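Long-range contacts in citrate lyase subunit beta-like protein (Mycobacterium tuberculosis H37Rv, PDB 6CHU), which is a magnesium-dependent, homotrimeric TIM-barrel lyase of the HpcH/HpaI aldolase family, linked to itaconate dissimilation and leucine catabolism in Mycobacterium tuberculosis: residues P16-C21 and V38-L43; E109-D114 and A134-G139; E197-E202 and P223-A228. All blocks are in the same frame, centred on the assembly; numbering follows the deposited sequence. Where two conformers were deposited one is given.

Contact 1 (P16-C21 and V38-L43)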
loop_
_atom_site.group_PDB
_atom_site.type_symbol
_atom_site.label_atom_id
_atom_site.label_comp_id
_atom_site.label_asym_id
_atom_site.label_seq_id
_atom_site.Cartn_x
_atom_site.Cartn_y
_atom_site.Cartn_z
ATOM N N PRO A 16 -15.595 16.903 -13.401
ATOM C CA PRO A 16 -15.181 16.108 -12.239
ATOM C C PRO A 16 -16.122 16.174 -11.047
ATOM O O PRO A 16 -15.858 15.501 -10.046
ATOM C CB PRO A 16 -13.827 16.744 -11.886
ATOM C CG PRO A 16 -14.027 18.204 -12.228
ATOM C CD PRO A 16 -14.946 18.227 -13.433
ATOM N N GLY A 17 -17.193 16.962 -11.112
ATOM C CA GLY A 17 -18.027 17.147 -9.941
ATOM C C GLY A 17 -19.250 16.262 -9.966
ATOM O O GLY A 17 -20.236 16.570 -10.639
ATOM N N TRP A 18 -19.188 15.158 -9.233
ATOM C CA TRP A 18 -20.288 14.217 -9.122
ATOM C C TRP A 18 -20.995 14.426 -7.790
ATOM O O TRP A 18 -20.362 14.741 -6.778
ATOM C CB TRP A 18 -19.786 12.777 -9.221
ATOM C CG TRP A 18 -19.287 12.394 -10.581
ATOM C CD1 TRP A 18 -18.671 13.196 -11.501
ATOM C CD2 TRP A 18 -19.343 11.087 -11.158
ATOM N NE1 TRP A 18 -18.342 12.456 -12.625
ATOM C CE2 TRP A 18 -18.758 11.164 -12.437
ATOM C CE3 TRP A 18 -19.848 9.862 -10.717
ATOM C CZ2 TRP A 18 -18.661 10.054 -13.283
ATOM C CZ3 TRP A 18 -19.754 8.757 -11.565
ATOM C CH2 TRP A 18 -19.163 8.867 -12.825
ATOM N N LEU A 19 -22.311 14.235 -7.788
ATOM C CA LEU A 19 -23.122 14.614 -6.633
ATOM C C LEU A 19 -24.127 13.517 -6.318
ATOM O O LEU A 19 -24.966 13.184 -7.162
ATOM C CB LEU A 19 -23.834 15.944 -6.890
ATOM C CG LEU A 19 -24.850 16.396 -5.846
ATOM C CD1 LEU A 19 -24.175 16.556 -4.492
ATOM C CD2 LEU A 19 -25.502 17.697 -6.270
ATOM N N PHE A 20 -24.048 12.968 -5.103
ATOM C CA PHE A 20 -25.100 12.087 -4.609
ATOM C C PHE A 20 -26.397 12.867 -4.417
ATOM O O PHE A 20 -26.403 13.971 -3.866
ATOM C CB PHE A 20 -24.713 11.457 -3.269
ATOM C CG PHE A 20 -23.834 10.250 -3.378
ATOM C CD1 PHE A 20 -24.339 9.030 -3.828
ATOM C CD2 PHE A 20 -22.507 10.315 -2.978
ATOM C CE1 PHE A 20 -23.518 7.909 -3.906
ATOM C CE2 PHE A 20 -21.682 9.209 -3.059
ATOM C CZ PHE A 20 -22.186 7.995 -3.523
ATOM N N CYS A 21 -27.503 12.267 -4.852
ATOM C CA CYS A 21 -28.845 12.760 -4.549
ATOM C C CYS A 21 -29.673 11.559 -4.117
ATOM O O CYS A 21 -29.857 10.620 -4.918
ATOM C CB CYS A 21 -29.467 13.459 -5.762
ATOM S SG CYS A 21 -31.120 14.132 -5.500
ATOM N N VAL A 38 -22.192 15.084 -12.970
ATOM C CA VAL A 38 -22.892 13.799 -12.993
ATOM C C VAL A 38 -23.633 13.651 -11.674
ATOM O O VAL A 38 -23.098 13.992 -10.615
ATOM C CB VAL A 38 -21.920 12.614 -13.205
ATOM C CG1 VAL A 38 -22.639 11.260 -13.018
ATOM C CG2 VAL A 38 -21.298 12.671 -14.578
ATOM N N VAL A 39 -24.863 13.154 -11.733
ATOM C CA VAL A 39 -25.656 12.893 -10.538
ATOM C C VAL A 39 -25.634 11.397 -10.258
ATOM O O VAL A 39 -25.825 10.581 -11.173
ATOM C CB VAL A 39 -27.098 13.395 -10.711
ATOM C CG1 VAL A 39 -27.963 12.959 -9.541
ATOM C CG2 VAL A 39 -27.118 14.920 -10.858
ATOM N N ILE A 40 -25.421 11.032 -9.000
ATOM C CA ILE A 40 -25.558 9.651 -8.545
ATOM C C ILE A 40 -26.892 9.563 -7.814
ATOM O O ILE A 40 -27.007 10.000 -6.663
ATOM C CB ILE A 40 -24.407 9.222 -7.630
ATOM C CG1 ILE A 40 -23.043 9.489 -8.272
ATOM C CG2 ILE A 40 -24.552 7.735 -7.280
ATOM C CD1 ILE A 40 -21.893 9.471 -7.252
ATOM N N LEU A 41 -27.908 8.997 -8.462
ATOM C CA LEU A 41 -29.183 8.790 -7.783
ATOM C C LEU A 41 -29.023 7.578 -6.877
ATOM O O LEU A 41 -28.624 6.498 -7.335
ATOM C CB LEU A 41 -30.329 8.607 -8.780
ATOM C CG LEU A 41 -30.686 9.836 -9.628
ATOM C CD1 LEU A 41 -31.688 9.460 -10.726
ATOM C CD2 LEU A 41 -31.250 10.991 -8.785
ATOM N N ASP A 42 -29.285 7.768 -5.588
ATOM C CA ASP A 42 -28.837 6.841 -4.563
ATOM C C ASP A 42 -30.004 6.010 -4.050
ATOM O O ASP A 42 -30.981 6.560 -3.530
ATOM C CB ASP A 42 -28.182 7.603 -3.415
ATOM C CG ASP A 42 -27.435 6.697 -2.473
ATOM O OD1 ASP A 42 -27.229 5.504 -2.822
ATOM O OD2 ASP A 42 -27.046 7.183 -1.389
ATOM N N LEU A 43 -29.890 4.689 -4.179
ATOM C CA LEU A 43 -30.807 3.755 -3.540
ATOM C C LEU A 43 -30.215 3.124 -2.283
ATOM O O LEU A 43 -30.927 2.393 -1.577
ATOM C CB LEU A 43 -31.204 2.642 -4.526
ATOM C CG LEU A 43 -31.833 3.076 -5.851
ATOM C CD1 LEU A 43 -31.937 1.843 -6.779
ATOM C CD2 LEU A 43 -33.206 3.690 -5.627
#
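The W18 indole carries V38 on one face: V38 CB stands 3.5 Å from the centroid of the five-membered ring and almost on its normal, a CH-pi contact. V38 CG2 leans to the pyrrole side, 3.5 Å from W18 NE1, while CG1 lies nearer the six-membered ring; I40 CG1 meets W18 CE3 obliquely at 4.0 Å. One face of the F20 ring takes I40 CD1 over its centre, 4.0 Å from the centroid. The extended I40 chain (chi2 163°) carries that methyl there, and I40 CG2 presses on F20 CE1 at 3.5 Å. These four side chains share the inward face of the sheet.

Strands 17-22 and 38-42 are the first two of the TIM barrel, joined through helix 29-35 in a beta-alpha-beta crossover. In this parallel pairing L19 N and C21 N give to V38 O and I40 O, and L19 O and C21 O receive I40 N and D42 N; G17 O holds V38 N weakly at 3.4 Å. On the outward face, C21 CB meets V39 CG1 at 4.1 Å; A32 of helix 29-35 touches both residues and F29 touches C21. Toward the C-terminal mouth, the F20 side chain comes within about 4 Å (nearest atoms) of a bound acetate, and D42 OD1 takes the backbone N of E44 and a salt bridge from R72, a substrate-binding residue.

Contact 2 (E109-D114 and A134-G139). With EDO (1,2-ethanediol), chain G.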
loop_
_atom_site.group_PDB
_atom_site.type_symbol
_atom_site.label_atom_id
_atom_site.label_comp_id
_atom_site.label_asym_id
_atom_site.label_seq_id
_atom_site.Cartn_x
_atom_site.Cartn_y
_atom_site.Cartn_z
ATOM N N GLU A 109 -21.937 -10.080 -11.958
ATOM C CA GLU A 109 -23.362 -10.401 -11.907
ATOM C C GLU A 109 -24.253 -9.212 -12.245
ATOM O O GLU A 109 -25.473 -9.386 -12.344
ATOM C CB GLU A 109 -23.738 -10.990 -10.543
ATOM C CG GLU A 109 -23.575 -10.075 -9.355
ATOM C CD GLU A 109 -23.930 -10.768 -8.046
ATOM O OE1 GLU A 109 -23.793 -10.143 -6.969
ATOM O OE2 GLU A 109 -24.336 -11.947 -8.099
ATOM N N LEU A 110 -23.674 -8.031 -12.452
ATOM C CA LEU A 110 -24.402 -6.857 -12.903
ATOM C C LEU A 110 -24.338 -6.649 -14.414
ATOM O O LEU A 110 -25.015 -5.749 -14.918
ATOM C CB LEU A 110 -23.873 -5.605 -12.190
ATOM C CG LEU A 110 -23.962 -5.662 -10.658
ATOM C CD1 LEU A 110 -23.282 -4.453 -9.979
ATOM C CD2 LEU A 110 -25.433 -5.793 -10.222
ATOM N N ALA A 111 -23.530 -7.425 -15.136
ATOM C CA ALA A 111 -23.572 -7.392 -16.590
ATOM C C ALA A 111 -25.011 -7.594 -17.053
ATOM O O ALA A 111 -25.755 -8.372 -16.435
ATOM C CB ALA A 111 -22.671 -8.479 -17.186
ATOM N N PRO A 112 -25.444 -6.934 -18.141
ATOM C CA PRO A 112 -24.667 -6.125 -19.091
ATOM C C PRO A 112 -24.551 -4.643 -18.718
ATOM O O PRO A 112 -24.238 -3.835 -19.589
ATOM C CB PRO A 112 -25.470 -6.276 -20.389
ATOM C CG PRO A 112 -26.894 -6.365 -19.910
ATOM C CD PRO A 112 -26.857 -7.047 -18.548
ATOM N N ARG A 113 -24.793 -4.292 -17.458
ATOM C CA ARG A 113 -24.660 -2.902 -17.031
ATOM C C ARG A 113 -23.190 -2.508 -16.906
ATOM O O ARG A 113 -22.314 -3.352 -16.696
ATOM C CB ARG A 113 -25.373 -2.685 -15.693
ATOM C CG ARG A 113 -26.858 -3.031 -15.738
ATOM C CD ARG A 113 -27.447 -3.221 -14.330
ATOM N NE ARG A 113 -28.758 -3.866 -14.392
ATOM C CZ ARG A 113 -28.940 -5.184 -14.324
ATOM N NH1 ARG A 113 -27.900 -6.000 -14.179
ATOM N NH2 ARG A 113 -30.162 -5.691 -14.388
ATOM N N ASP A 114 -22.916 -1.211 -17.072
ATOM C CA ASP A 114 -21.622 -0.649 -16.697
ATOM C C ASP A 114 -21.603 -0.422 -15.192
ATOM O O ASP A 114 -22.615 -0.031 -14.603
ATOM C CB ASP A 114 -21.359 0.672 -17.430
ATOM C CG ASP A 114 -20.993 0.478 -18.908
ATOM O OD1 ASP A 114 -20.803 -0.677 -19.363
ATOM O OD2 ASP A 114 -20.891 1.499 -19.618
ATOM N N ALA A 134 -12.503 -6.537 -13.938
ATOM C CA ALA A 134 -13.747 -7.182 -14.362
ATOM C C ALA A 134 -14.337 -6.465 -15.571
ATOM O O ALA A 134 -14.335 -5.240 -15.640
ATOM C CB ALA A 134 -14.750 -7.191 -13.206
ATOM N N ASP A 135 -14.854 -7.241 -16.530
ATOM C CA ASP A 135 -15.303 -6.650 -17.791
ATOM C C ASP A 135 -16.349 -5.540 -17.642
ATOM O O ASP A 135 -16.284 -4.571 -18.418
ATOM C CB ASP A 135 -15.820 -7.755 -18.723
ATOM C CG ASP A 135 -14.706 -8.425 -19.530
ATOM O OD1 ASP A 135 -13.555 -7.938 -19.514
ATOM O OD2 ASP A 135 -14.993 -9.446 -20.192
ATOM N N PRO A 136 -17.319 -5.599 -16.716
ATOM C CA PRO A 136 -18.283 -4.486 -16.605
ATOM C C PRO A 136 -17.723 -3.213 -15.996
ATOM O O PRO A 136 -18.384 -2.171 -16.097
ATOM C CB PRO A 136 -19.395 -5.067 -15.718
ATOM C CG PRO A 136 -19.256 -6.557 -15.882
ATOM C CD PRO A 136 -17.768 -6.744 -15.902
ATOM N N THR A 137 -16.557 -3.254 -15.349
ATOM C CA THR A 137 -16.105 -2.108 -14.567
ATOM C C THR A 137 -15.727 -0.953 -15.485
ATOM O O THR A 137 -14.977 -1.130 -16.451
ATOM C CB THR A 137 -14.914 -2.494 -13.691
ATOM O OG1 THR A 137 -15.303 -3.532 -12.778
ATOM C CG2 THR A 137 -14.398 -1.281 -12.891
ATOM N N VAL A 138 -16.270 0.231 -15.197
ATOM C CA VAL A 138 -15.846 1.452 -15.872
ATOM C C VAL A 138 -15.227 2.460 -14.917
ATOM O O VAL A 138 -14.635 3.445 -15.386
ATOM C CB VAL A 138 -17.004 2.108 -16.660
ATOM C CG1 VAL A 138 -17.521 1.155 -17.745
ATOM C CG2 VAL A 138 -18.140 2.555 -15.724
ATOM N N GLY A 139 -15.316 2.243 -13.611
ATOM C CA GLY A 139 -14.711 3.145 -12.647
ATOM C C GLY A 139 -14.545 2.480 -11.303
ATOM O O GLY A 139 -15.230 1.501 -10.981
HETATM C C1 EDO G . -32.079 -1.188 -17.534
HETATM O O1 EDO G . -31.998 0.174 -17.978
HETATM C C2 EDO G . -31.164 -1.372 -16.332
HETATM O O2 EDO G . -31.009 -2.768 -16.067
#
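D114 and P136 bring the two backbones together, their CA atoms 5.1 Å apart, with D114 CA lying 3.6 Å from P136 O. Each segment bends just before a strand. In A134-G139 a type I turn runs from A134 to T137, closed by T137 N on A134 O. In E109-D114 the peptide before P112 is cis, and R113 N returns to L110 O across a tight turn whose A111 and P112 torsions fit type VIa.

The P136 ring packs against the A111-R113 part of the other loop: its CB rests 3.5 Å from R113 O, and its CG meets A111 CB at 4.1 Å. Farther along, the V138 side chain crosses that of D114 at about a right angle, and V138 CG1 touches D114 CG at 3.7 Å. The carboxylate's polar partner lies beyond both segments, for D114 OD2 accepts from the backbone N of H8, a residue of the histidine tag. The R113 chain is extended from CG to NE, and a chi4 of 92° then turns CZ out of that line, back toward its own loop. R113 NH1 bonds to L110 O at 3.0 Å from above the carbonyl plane, giving that oxygen a second donor beside R113 N and helping to hold the turn. R113 NE, on the chain side of the guanidinium, donates to O2 of an ethanediol, probably from the crystallisation liquor, at 3.0 Å; the diol is also bonded to the carbonyls of T91 and Y93.

The contact lies at the N-terminal end of strands 114-119 and 137-142, adjacent in the barrel, where the backbones of P136 and V138 bond with V115. P136 also packs on V107 of helix 104-108, and L110 is covered by L85 of helix 79-89.

Contact 3 (E197-E202 and P223-A228)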
loop_
_atom_site.group_PDB
_atom_site.type_symbol
_atom_site.label_atom_id
_atom_site.label_comp_id
_atom_site.label_asym_id
_atom_site.label_seq_id
_atom_site.Cartn_x
_atom_site.Cartn_y
_atom_site.Cartn_z
ATOM N N GLU A 197 -12.291 24.498 3.242
ATOM C CA GLU A 197 -10.830 24.477 3.207
ATOM C C GLU A 197 -10.303 23.054 3.035
ATOM O O GLU A 197 -9.456 22.785 2.168
ATOM C CB GLU A 197 -10.269 25.115 4.482
ATOM C CG GLU A 197 -8.755 25.083 4.591
ATOM C CD GLU A 197 -8.253 25.594 5.934
ATOM O OE1 GLU A 197 -9.028 25.564 6.915
ATOM O OE2 GLU A 197 -7.084 26.029 6.009
ATOM N N GLY A 198 -10.814 22.118 3.843
ATOM C CA GLY A 198 -10.357 20.744 3.744
ATOM C C GLY A 198 -10.697 20.108 2.408
ATOM O O GLY A 198 -9.893 19.357 1.844
ATOM N N LEU A 199 -11.893 20.398 1.885
ATOM C CA LEU A 199 -12.277 19.870 0.578
ATOM C C LEU A 199 -11.378 20.415 -0.520
ATOM O O LEU A 199 -10.977 19.678 -1.430
ATOM C CB LEU A 199 -13.731 20.213 0.276
ATOM C CG LEU A 199 -14.217 19.833 -1.125
ATOM C CD1 LEU A 199 -14.176 18.317 -1.344
ATOM C CD2 LEU A 199 -15.619 20.376 -1.340
ATOM N N GLN A 200 -11.064 21.708 -0.461
ATOM C CA GLN A 200 -10.192 22.291 -1.472
ATOM C C GLN A 200 -8.851 21.569 -1.515
ATOM O O GLN A 200 -8.389 21.161 -2.587
ATOM C CB GLN A 200 -10.002 23.782 -1.204
ATOM C CG GLN A 200 -9.454 24.525 -2.393
ATOM C CD GLN A 200 -9.602 26.026 -2.254
ATOM O OE1 GLN A 200 -10.084 26.526 -1.234
ATOM N NE2 GLN A 200 -9.195 26.754 -3.283
ATOM N N GLU A 201 -8.229 21.375 -0.346
ATOM C CA GLU A 201 -6.932 20.705 -0.282
ATOM C C GLU A 201 -7.031 19.259 -0.748
ATOM O O GLU A 201 -6.127 18.748 -1.423
ATOM C CB GLU A 201 -6.391 20.758 1.147
ATOM C CG GLU A 201 -6.221 22.163 1.703
ATOM C CD GLU A 201 -5.637 22.154 3.105
ATOM O OE1 GLU A 201 -5.406 21.047 3.641
ATOM O OE2 GLU A 201 -5.411 23.250 3.666
ATOM N N GLU A 202 -8.121 18.584 -0.375
ATOM C CA GLU A 202 -8.336 17.186 -0.721
ATOM C C GLU A 202 -8.549 17.004 -2.219
ATOM O O GLU A 202 -7.976 16.094 -2.833
ATOM C CB GLU A 202 -9.545 16.679 0.062
ATOM C CG GLU A 202 -9.763 15.181 0.092
ATOM C CD GLU A 202 -10.686 14.817 1.238
ATOM O OE1 GLU A 202 -11.917 14.958 1.079
ATOM O OE2 GLU A 202 -10.176 14.450 2.314
ATOM N N PRO A 223 -18.713 23.555 -6.913
ATOM C CA PRO A 223 -17.794 24.603 -7.394
ATOM C C PRO A 223 -16.383 24.435 -6.872
ATOM O O PRO A 223 -15.414 24.709 -7.595
ATOM C CB PRO A 223 -18.436 25.898 -6.874
ATOM C CG PRO A 223 -19.864 25.566 -6.698
ATOM C CD PRO A 223 -19.897 24.137 -6.252
ATOM N N VAL A 224 -16.242 23.988 -5.624
ATOM C CA VAL A 224 -14.914 23.809 -5.047
ATOM C C VAL A 224 -14.151 22.739 -5.816
ATOM O O VAL A 224 -12.978 22.919 -6.169
ATOM C CB VAL A 224 -15.031 23.476 -3.548
ATOM C CG1 VAL A 224 -13.657 23.344 -2.910
ATOM C CG2 VAL A 224 -15.854 24.550 -2.839
ATOM N N VAL A 225 -14.821 21.625 -6.111
ATOM C CA VAL A 225 -14.204 20.527 -6.851
ATOM C C VAL A 225 -13.825 20.971 -8.259
ATOM O O VAL A 225 -12.703 20.735 -8.720
ATOM C CB VAL A 225 -15.152 19.315 -6.874
ATOM C CG1 VAL A 225 -14.738 18.323 -7.965
ATOM C CG2 VAL A 225 -15.169 18.654 -5.507
ATOM N N ARG A 226 -14.759 21.615 -8.968
ATOM C CA ARG A 226 -14.475 22.046 -10.334
ATOM C C ARG A 226 -13.271 22.979 -10.383
ATOM O O ARG A 226 -12.430 22.874 -11.284
ATOM C CB ARG A 226 -15.704 22.724 -10.945
ATOM C CG ARG A 226 -16.823 21.762 -11.324
ATOM C CD ARG A 226 -18.065 22.518 -11.755
ATOM N NE ARG A 226 -19.082 21.639 -12.320
ATOM C CZ ARG A 226 -20.361 21.974 -12.436
ATOM N NH1 ARG A 226 -21.228 21.124 -12.969
ATOM N NH2 ARG A 226 -20.774 23.159 -12.012
ATOM N N LYS A 227 -13.166 23.899 -9.423
ATOM C CA LYS A 227 -12.003 24.782 -9.384
ATOM C C LYS A 227 -10.731 24.009 -9.040
ATOM O O LYS A 227 -9.654 24.309 -9.569
ATOM C CB LYS A 227 -12.230 25.910 -8.379
ATOM C CG LYS A 227 -11.075 26.902 -8.279
ATOM C CD LYS A 227 -11.430 28.066 -7.364
ATOM C CE LYS A 227 -10.219 28.938 -7.062
ATOM N NZ LYS A 227 -10.560 30.022 -6.098
ATOM N N ALA A 228 -10.831 23.007 -8.163
ATOM C CA ALA A 228 -9.637 22.288 -7.729
ATOM C C ALA A 228 -9.020 21.475 -8.857
ATOM O O ALA A 228 -7.819 21.187 -8.825
ATOM C CB ALA A 228 -9.966 21.366 -6.557
#
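V224 faces helix 196-209 and meets L199 and Q200 there in the main apolar contact. The side chains of L199 and V224 cross obliquely. L199 CG lies anti to the backbone N (chi1 174°), and from it CD2 reaches V224 CB at 3.9 Å, while CD1 looks toward V225 CG2 at 4.3 Å. V224 CG1 has a second neighbour in the backbone of Q200, touching its CA at 3.9 Å. Here the helices come closest, with the CA atoms of Q200 and V224 6.1 Å apart. One turn on, A228 CB packs against Q200 O at 4.3 Å, a loose approach of a methyl to a helix carbonyl. The axes of 197-202 and 223-228 run in roughly the same direction, 9.1 Å apart at closest approach and 32° from parallel; the helices are neighbours in the outer layer of the barrel, with strand 213-216 between them in sequence.

Polar groups play little part between the segments. The extended Q200 side chain brings NE2 no nearer than 4.5 Å to K227 CE, at the outer margin. Two charged side chains have partners in other parts of the chain: E202 forms a salt bridge with R157 and a hydrogen bond with H190, and R226 forms a salt bridge with D37.

With aliphatic branches and helix backbone doing the touching, the pair is held by shape and partial burial of aliphatic groups rather than by directed bonds.

Contact 1 is the buried one, a hydrogen-bonded strand pair at the barrel wall, whereas contact 2 is a surface contact of loops and contact 3 a partly buried helix pair in the outer layer. Contacts 1 and 2 reach the same parallel sheet, their centres 18 Å apart; the first extends toward the substrate-binding mouth, and the second joins two loops that lead into strands. Contact 3 meets contact 1 directly, V225 CG1 lying 3.7 Å from P16 O. It is farthest from contact 2, about 30 Å between centres, across the middle of the chain. Chemistry follows place: backbone bonds and aromatic faces inside, aliphatic packing between helices, proline and aspartate contacts at the surface.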